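Threonine synthase (Brucella melitensis bv. 1, PDB 4F4F) probably catalyses the pyridoxal-phosphate-dependent conversion of O-phospho-L-homoserine and water to L-threonine and phosphate, the last step of threonine biosynthesis. Local coordinates at residues L291-S297 against I359-A365; Y300-G304 against Q316-F321; L324-H329 against P355-I359. All coordinates share one frame; numbering follows the deposited sequence.

Overall arrangement
All three contacts lie on one side of the chain's centre and are partly buried. Contact 1 and contact 3 share helix 353-362, and both use I359. In contact 1 the helix end and the strand after it meet helix 290-297. In contact 3 the same helix meets helix 321-328. Contact 2 joins the strand and loop after helix 290-297 to the loop that leads into helix 321-328, and it comes nearest to the cofactor. Contact 1 joins a leucine core to an arginine bond at the rim. Contact 2 is the most polar, with two direct hydrogen bonds and a water. Contact 3 is apolar, apart from a histidine ring that packs on proline.

Contact 1: residues L291-S297 against I359-A365; sequences LSRTLES and IRSEFSA
L295 reaches across to I359, F363 and A365. Its CG stands beside the backbone N and anti to the carbonyl carbon (chi1 -84°), and the branch reaches over to the turn between helix 353-362 and strand 363-367. CD1 does most of the touching. It lies 3.8 Å from CG2 of I359 and 3.6 Å from the backbone O of F363. CG of L295 rests against CB of A365 at 4.0 Å. CB of A365 also lies 3.7 Å from CA of S292. The F363 ring turns away from this helix and packs instead on L324 and I265.

Strand 363-367 is an outermost strand of the mixed sheet that also holds 253-258 and 278-285. The sheet belongs to a pyridoxal-phosphate-dependent enzyme of the threonine synthase family, consistent with fold type II. S364 pairs through its backbone with L281 and I283. Helix 290-297 thus packs against the edge of this sheet, and L295 also touches I283 on the neighbouring strand. At the other end of the helix L291 touches F262, a residue that binds pyridoxal phosphate.

R360 adds the polar part at the rim. Its chain, extended from CG to NE, carries the guanidinium alongside L295 (CG of R360 near CD1 of L295) to its carbonyl in the last turn. NE bonds to O of L295 at 2.9 Å, in the carbonyl plane. NH2 bonds to the same O at 3.0 Å, from above that plane. Both bonds are bent, with an N-H...O angle of 152° for NE. The grip is side-on, at the edge of the flat group.

Contact 2: residues Y300-G304 against Q316-F321; sequences YEMRG and QISSNF
Y300 holds its CG anti to the backbone N (chi1 -177°), which sends the ring across to the loop 316-321. Q316 has the same first torsion, and its chain, extended beyond CG, carries the amide to the main chain of R303. The hydroxyl of Y300 accepts the N-H of S318, with OH and N 2.8 Å apart and the bond nearly straight at 173°. The donor sits at the ring edge. OH of Y300 also lies 3.4 Å from CB of I317. The rings of Y300 and F321 are near parallel, with planes at 9°, but they are slid apart and barely overlap. Their closest atoms are CE1 of Y300 and CD2 of F321 at 3.6 Å.

NE2 of Q316 donates to O of R303 at 2.9 Å, from above the carbonyl plane. M302 crosses Q316 at about a right angle, and its chain bends at the end to bring CE to 3.1 Å from OE1 of Q316. CG of M302 meets CG2 of I317 at 3.5 Å. A water accepts from N of R303 and donates to O of Q316.

The loop runs beside the cofactor pocket. The F321 ring meets that of F262 edge-to-face. G260 and F262 both bind pyridoxal phosphate. The Y300 hydroxyl thus bonds the main chain of S318, whose side chain bonds the carbonyl of G260. This is consistent with a second-shell role for Y300.

Contact 3: residues L324-H329 against P355-I359; sequences LLFEAH and PLSAI
The short axes of helices 324-328 and 355-359 pass 9.3 Å apart at 112°, and the CA atoms of A328 and P355 are nearest at 4.9 Å. This is a steep helix-helix crossing in which the C-terminal end of helix 321-328 meets the first turns of helix 353-362. Helix 333-346 and the short strand 348-350 lie between them in the chain.

A328 sits at the crossing. Its CB lies 3.6 Å from CG1 of I359 and also touches the CB atoms of P355 and A358. CG1 of I359 stands beside its backbone N (chi1 -71°) and faces the helix 321-328 side. On this side CD2 of L324 packs on CG1 of I359 at 4.1 Å. L325 sets out away from helix 353-362, yet its end returns and brings CD2 to CD1 of I359. L324 also touches F262, which binds pyridoxal phosphate, and L325 touches M340 of helix 333-346. The apolar row thus continues beyond the two helices.

H329 is the first residue past the end of its helix. Its ND1 donates to O of L325 at 2.6 Å. This bond limits rotation of the imidazole and presents one face to the proline. The backbone N of H329 donates to the same oxygen from the opposite face of the carbonyl plane. A335 and L339 of helix 333-346 also touch the H329 side chain. The main chain adds a CA-H...O contact from CA of P355 to O of A328 at 3.5 Å. CB of P355 makes a CH-pi contact, 3.5 Å from the centroid of the H329 ring and 10° off its normal, while CG of P355 comes to 3.3 Å from NE2 of H329.

Contact 1: residues L291-S297 against I359-A365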
# COMPACT_ATOMS: atom_id res chain seq x y z
N LEU A 291 -16.71 -0.83 0.71
CA LEU A 291 -16.31 -1.48 1.97
C LEU A 291 -17.23 -1.07 3.12
O LEU A 291 -17.61 -1.90 3.95
CB LEU A 291 -14.86 -1.19 2.31
CG LEU A 291 -13.80 -1.77 1.33
CD1 LEU A 291 -12.41 -1.21 1.64
CD2 LEU A 291 -13.76 -3.29 1.39
N SER A 292 -17.59 0.20 3.19
CA SER A 292 -18.56 0.65 4.18
C SER A 292 -19.92 -0.05 3.97
O SER A 292 -20.50 -0.59 4.90
CB SER A 292 -18.69 2.18 4.11
OG SER A 292 -19.59 2.64 5.11
N ARG A 293 -20.42 -0.07 2.73
CA ARG A 293 -21.66 -0.75 2.44
C ARG A 293 -21.58 -2.24 2.78
O ARG A 293 -22.58 -2.84 3.22
CB ARG A 293 -22.07 -0.59 0.98
CG ARG A 293 -22.43 0.86 0.64
CD ARG A 293 -22.85 1.00 -0.82
NE ARG A 293 -21.75 1.02 -1.81
CZ ARG A 293 -21.47 0.04 -2.67
NH1 ARG A 293 -22.13 -1.11 -2.62
NH2 ARG A 293 -20.50 0.20 -3.56
N THR A 294 -20.42 -2.83 2.54
CA THR A 294 -20.22 -4.24 2.87
C THR A 294 -20.34 -4.48 4.35
O THR A 294 -21.01 -5.41 4.77
CB THR A 294 -18.84 -4.78 2.35
OG1 THR A 294 -18.83 -4.70 0.92
CG2 THR A 294 -18.65 -6.23 2.78
N LEU A 295 -19.69 -3.66 5.17
CA LEU A 295 -19.82 -3.86 6.61
C LEU A 295 -21.27 -3.62 7.10
O LEU A 295 -21.74 -4.29 8.03
CB LEU A 295 -18.83 -2.99 7.42
CG LEU A 295 -17.39 -3.48 7.65
CD1 LEU A 295 -17.36 -4.36 8.90
CD2 LEU A 295 -16.76 -4.17 6.44
N GLU A 296 -21.98 -2.67 6.48
CA GLU A 296 -23.36 -2.39 6.88
C GLU A 296 -24.31 -3.52 6.52
O GLU A 296 -25.22 -3.86 7.31
CB GLU A 296 -23.88 -1.15 6.17
CG GLU A 296 -23.21 0.16 6.51
CD GLU A 296 -23.75 1.32 5.68
OE1 GLU A 296 -24.20 1.12 4.52
OE2 GLU A 296 -23.73 2.44 6.19
N SER A 297 -24.17 -4.07 5.32
CA SER A 297 -25.17 -4.97 4.76
C SER A 297 -24.71 -6.39 4.48
O SER A 297 -25.53 -7.28 4.29
CB SER A 297 -25.69 -4.37 3.44
OG SER A 297 -24.70 -4.47 2.44
N ILE A 359 -16.13 -10.59 10.61
CA ILE A 359 -15.56 -9.33 10.11
C ILE A 359 -15.98 -8.20 11.03
O ILE A 359 -15.16 -7.39 11.47
CB ILE A 359 -15.95 -9.07 8.63
CG1 ILE A 359 -15.20 -10.06 7.73
CG2 ILE A 359 -15.64 -7.63 8.25
CD1 ILE A 359 -15.81 -10.25 6.34
N ARG A 360 -17.26 -8.19 11.37
CA ARG A 360 -17.79 -7.09 12.18
C ARG A 360 -17.26 -7.07 13.62
O ARG A 360 -17.26 -6.01 14.28
CB ARG A 360 -19.30 -7.12 12.20
CG ARG A 360 -19.93 -6.77 10.87
CD ARG A 360 -21.41 -7.16 10.93
NE ARG A 360 -22.16 -6.55 9.83
CZ ARG A 360 -23.37 -6.90 9.46
NH1 ARG A 360 -24.01 -7.89 10.07
NH2 ARG A 360 -23.95 -6.28 8.43
N SER A 361 -16.82 -8.24 14.09
CA SER A 361 -16.27 -8.35 15.42
C SER A 361 -14.92 -7.67 15.55
O SER A 361 -14.50 -7.35 16.67
CB SER A 361 -16.17 -9.82 15.87
OG SER A 361 -15.04 -10.43 15.33
N GLU A 362 -14.22 -7.47 14.43
CA GLU A 362 -12.90 -6.86 14.47
C GLU A 362 -12.74 -5.56 13.68
O GLU A 362 -11.77 -4.82 13.91
CB GLU A 362 -11.87 -7.89 13.98
CG GLU A 362 -11.93 -9.21 14.75
CD GLU A 362 -10.68 -10.03 14.47
OE1 GLU A 362 -10.77 -11.02 13.75
OE2 GLU A 362 -9.60 -9.62 14.92
N PHE A 363 -13.68 -5.27 12.78
CA PHE A 363 -13.61 -4.12 11.88
C PHE A 363 -14.89 -3.31 11.96
O PHE A 363 -15.96 -3.88 12.19
CB PHE A 363 -13.44 -4.56 10.40
CG PHE A 363 -12.14 -5.25 10.09
CD1 PHE A 363 -12.00 -6.61 10.32
CD2 PHE A 363 -11.07 -4.54 9.58
CE1 PHE A 363 -10.81 -7.25 10.07
CE2 PHE A 363 -9.86 -5.18 9.29
CZ PHE A 363 -9.74 -6.53 9.55
N SER A 364 -14.78 -2.00 11.79
CA SER A 364 -15.91 -1.18 11.38
C SER A 364 -15.47 -0.24 10.26
O SER A 364 -14.33 -0.26 9.83
CB SER A 364 -16.55 -0.45 12.56
OG SER A 364 -15.60 0.24 13.26
N ALA A 365 -16.42 0.53 9.75
CA ALA A 365 -16.22 1.29 8.53
C ALA A 365 -17.03 2.55 8.53
O ALA A 365 -18.16 2.58 9.06
CB ALA A 365 -16.61 0.46 7.33

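Contact 2: residues Y300-G304 against Q316-F321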
# COMPACT_ATOMS: atom_id res chain seq x y z
N TYR A 300 -21.26 -6.90 -0.92
CA TYR A 300 -20.11 -6.32 -1.58
C TYR A 300 -20.50 -6.18 -3.02
O TYR A 300 -20.43 -7.17 -3.77
CB TYR A 300 -18.93 -7.24 -1.43
CG TYR A 300 -17.61 -6.76 -1.99
CD1 TYR A 300 -16.75 -5.99 -1.22
CD2 TYR A 300 -17.18 -7.17 -3.25
CE1 TYR A 300 -15.51 -5.61 -1.70
CE2 TYR A 300 -15.94 -6.79 -3.74
CZ TYR A 300 -15.11 -6.02 -2.95
OH TYR A 300 -13.86 -5.66 -3.43
N GLU A 301 -20.95 -4.99 -3.39
CA GLU A 301 -21.58 -4.76 -4.67
C GLU A 301 -20.93 -3.61 -5.40
O GLU A 301 -20.87 -2.50 -4.88
CB GLU A 301 -23.07 -4.46 -4.49
CG GLU A 301 -23.91 -5.69 -4.22
CD GLU A 301 -25.40 -5.41 -4.20
OE1 GLU A 301 -26.15 -6.20 -3.57
OE2 GLU A 301 -25.82 -4.40 -4.83
N MET A 302 -20.46 -3.88 -6.60
CA MET A 302 -19.76 -2.86 -7.38
C MET A 302 -20.75 -1.78 -7.82
O MET A 302 -21.86 -2.08 -8.22
CB MET A 302 -19.14 -3.48 -8.59
CG MET A 302 -18.07 -4.50 -8.25
SD MET A 302 -17.58 -5.38 -9.73
CE MET A 302 -16.81 -4.01 -10.61
N ARG A 303 -20.34 -0.53 -7.73
CA ARG A 303 -21.13 0.59 -8.24
C ARG A 303 -20.16 1.46 -9.05
O ARG A 303 -18.95 1.19 -9.09
CB ARG A 303 -21.77 1.37 -7.09
CG ARG A 303 -22.82 0.61 -6.30
CD ARG A 303 -23.36 1.48 -5.17
NE ARG A 303 -24.52 0.91 -4.44
CZ ARG A 303 -25.15 1.53 -3.44
NH1 ARG A 303 -24.75 2.73 -3.02
NH2 ARG A 303 -26.18 0.95 -2.84
N GLY A 304 -20.70 2.48 -9.71
CA GLY A 304 -19.88 3.34 -10.57
C GLY A 304 -18.84 4.05 -9.72
O GLY A 304 -19.08 4.31 -8.55
N GLN A 316 -13.33 0.84 -7.29
CA GLN A 316 -14.58 0.11 -7.57
C GLN A 316 -14.65 -1.16 -6.69
O GLN A 316 -15.68 -1.46 -6.10
CB GLN A 316 -14.67 -0.25 -9.05
CG GLN A 316 -16.02 -0.84 -9.40
CD GLN A 316 -16.33 -0.76 -10.89
OE1 GLN A 316 -15.66 -1.38 -11.71
NE2 GLN A 316 -17.35 0.01 -11.23
N ILE A 317 -13.53 -1.87 -6.63
CA ILE A 317 -13.36 -3.05 -5.77
C ILE A 317 -12.06 -2.92 -4.98
O ILE A 317 -11.17 -2.15 -5.32
CB ILE A 317 -13.34 -4.37 -6.57
CG1 ILE A 317 -12.20 -4.39 -7.60
CG2 ILE A 317 -14.69 -4.65 -7.25
CD1 ILE A 317 -12.07 -5.72 -8.37
N SER A 318 -11.95 -3.67 -3.89
CA SER A 318 -10.81 -3.54 -3.02
C SER A 318 -9.93 -4.80 -3.16
O SER A 318 -10.30 -5.87 -2.68
CB SER A 318 -11.31 -3.36 -1.60
OG SER A 318 -10.26 -3.08 -0.72
N SER A 319 -8.77 -4.65 -3.78
CA SER A 319 -8.01 -5.80 -4.26
C SER A 319 -7.59 -6.80 -3.15
O SER A 319 -7.56 -8.00 -3.38
CB SER A 319 -6.80 -5.33 -5.06
OG SER A 319 -5.80 -4.83 -4.17
N ASN A 320 -7.30 -6.33 -1.95
CA ASN A 320 -6.88 -7.22 -0.88
C ASN A 320 -7.97 -7.65 0.08
O ASN A 320 -7.72 -8.38 1.02
CB ASN A 320 -5.75 -6.58 -0.11
CG ASN A 320 -4.49 -6.48 -0.93
OD1 ASN A 320 -3.93 -7.49 -1.29
ND2 ASN A 320 -4.08 -5.27 -1.27
N PHE A 321 -9.20 -7.19 -0.16
CA PHE A 321 -10.33 -7.61 0.72
C PHE A 321 -10.46 -9.14 0.76
O PHE A 321 -10.80 -9.72 1.80
CB PHE A 321 -11.63 -6.97 0.24
CG PHE A 321 -12.79 -7.18 1.16
CD1 PHE A 321 -12.74 -6.76 2.48
CD2 PHE A 321 -13.96 -7.74 0.69
CE1 PHE A 321 -13.84 -6.93 3.32
CE2 PHE A 321 -15.03 -7.94 1.53
CZ PHE A 321 -14.98 -7.52 2.84
O HOH W 1 -17.99 0.00 -6.04

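Contact 3: residues L324-H329 against P355-I359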
# COMPACT_ATOMS: atom_id res chain seq x y z
N LEU A 324 -8.92 -10.84 3.69
CA LEU A 324 -9.75 -10.88 4.89
C LEU A 324 -10.89 -11.88 4.74
O LEU A 324 -11.24 -12.58 5.71
CB LEU A 324 -10.28 -9.51 5.30
CG LEU A 324 -11.25 -9.46 6.51
CD1 LEU A 324 -10.60 -10.03 7.78
CD2 LEU A 324 -11.73 -8.05 6.74
N LEU A 325 -11.52 -11.92 3.56
CA LEU A 325 -12.57 -12.90 3.32
C LEU A 325 -12.11 -14.32 3.67
O LEU A 325 -12.84 -15.09 4.27
CB LEU A 325 -13.05 -12.86 1.86
CG LEU A 325 -13.90 -11.66 1.45
CD1 LEU A 325 -14.22 -11.67 -0.05
CD2 LEU A 325 -15.20 -11.62 2.26
N PHE A 326 -10.91 -14.68 3.23
CA PHE A 326 -10.34 -16.01 3.47
C PHE A 326 -10.26 -16.26 4.97
O PHE A 326 -10.73 -17.29 5.46
CB PHE A 326 -8.94 -16.09 2.83
CG PHE A 326 -8.28 -17.44 2.89
CD1 PHE A 326 -8.87 -18.55 2.33
CD2 PHE A 326 -7.01 -17.58 3.44
CE1 PHE A 326 -8.21 -19.79 2.33
CE2 PHE A 326 -6.35 -18.79 3.44
CZ PHE A 326 -6.95 -19.91 2.89
N GLU A 327 -9.71 -15.30 5.71
CA GLU A 327 -9.56 -15.48 7.16
C GLU A 327 -10.93 -15.57 7.86
O GLU A 327 -11.14 -16.41 8.75
CB GLU A 327 -8.73 -14.32 7.75
CG GLU A 327 -7.33 -14.20 7.17
CD GLU A 327 -6.39 -15.26 7.63
OE1 GLU A 327 -6.85 -16.27 8.27
OE2 GLU A 327 -5.19 -15.12 7.32
N ALA A 328 -11.86 -14.72 7.44
CA ALA A 328 -13.18 -14.64 8.03
C ALA A 328 -14.01 -15.94 7.82
O ALA A 328 -14.86 -16.27 8.66
CB ALA A 328 -13.92 -13.43 7.52
N HIS A 329 -13.72 -16.67 6.72
CA HIS A 329 -14.41 -17.93 6.42
C HIS A 329 -13.67 -19.11 6.99
O HIS A 329 -13.86 -20.24 6.57
CB HIS A 329 -14.57 -18.09 4.90
CG HIS A 329 -15.60 -17.16 4.29
ND1 HIS A 329 -15.36 -15.84 4.10
CD2 HIS A 329 -16.89 -17.39 3.85
CE1 HIS A 329 -16.45 -15.26 3.57
NE2 HIS A 329 -17.40 -16.20 3.44
N PRO A 355 -19.24 -15.56 8.65
CA PRO A 355 -18.05 -14.78 8.31
C PRO A 355 -18.30 -13.29 8.43
O PRO A 355 -17.40 -12.56 8.79
CB PRO A 355 -17.75 -15.18 6.86
CG PRO A 355 -18.91 -15.97 6.40
CD PRO A 355 -19.51 -16.59 7.63
N LEU A 356 -19.52 -12.85 8.12
CA LEU A 356 -19.84 -11.41 8.25
C LEU A 356 -19.73 -10.97 9.69
O LEU A 356 -19.13 -9.93 9.97
CB LEU A 356 -21.24 -11.09 7.68
CG LEU A 356 -21.71 -9.64 7.68
CD1 LEU A 356 -20.73 -8.75 6.89
CD2 LEU A 356 -23.13 -9.60 7.11
N SER A 357 -20.23 -11.79 10.61
CA SER A 357 -20.08 -11.51 12.04
C SER A 357 -18.63 -11.48 12.46
O SER A 357 -18.25 -10.63 13.28
CB SER A 357 -20.79 -12.56 12.90
OG SER A 357 -22.17 -12.49 12.74
N ALA A 358 -17.83 -12.39 11.91
CA ALA A 358 -16.41 -12.40 12.25
C ALA A 358 -15.75 -11.09 11.79
O ALA A 358 -14.93 -10.54 12.50
CB ALA A 358 -15.70 -13.58 11.64
N ILE A 359 -16.13 -10.59 10.61
CA ILE A 359 -15.56 -9.33 10.11
C ILE A 359 -15.98 -8.20 11.03
O ILE A 359 -15.16 -7.39 11.47
CB ILE A 359 -15.95 -9.07 8.63
CG1 ILE A 359 -15.20 -10.06 7.73
CG2 ILE A 359 -15.64 -7.63 8.25
CD1 ILE A 359 -15.81 -10.25 6.34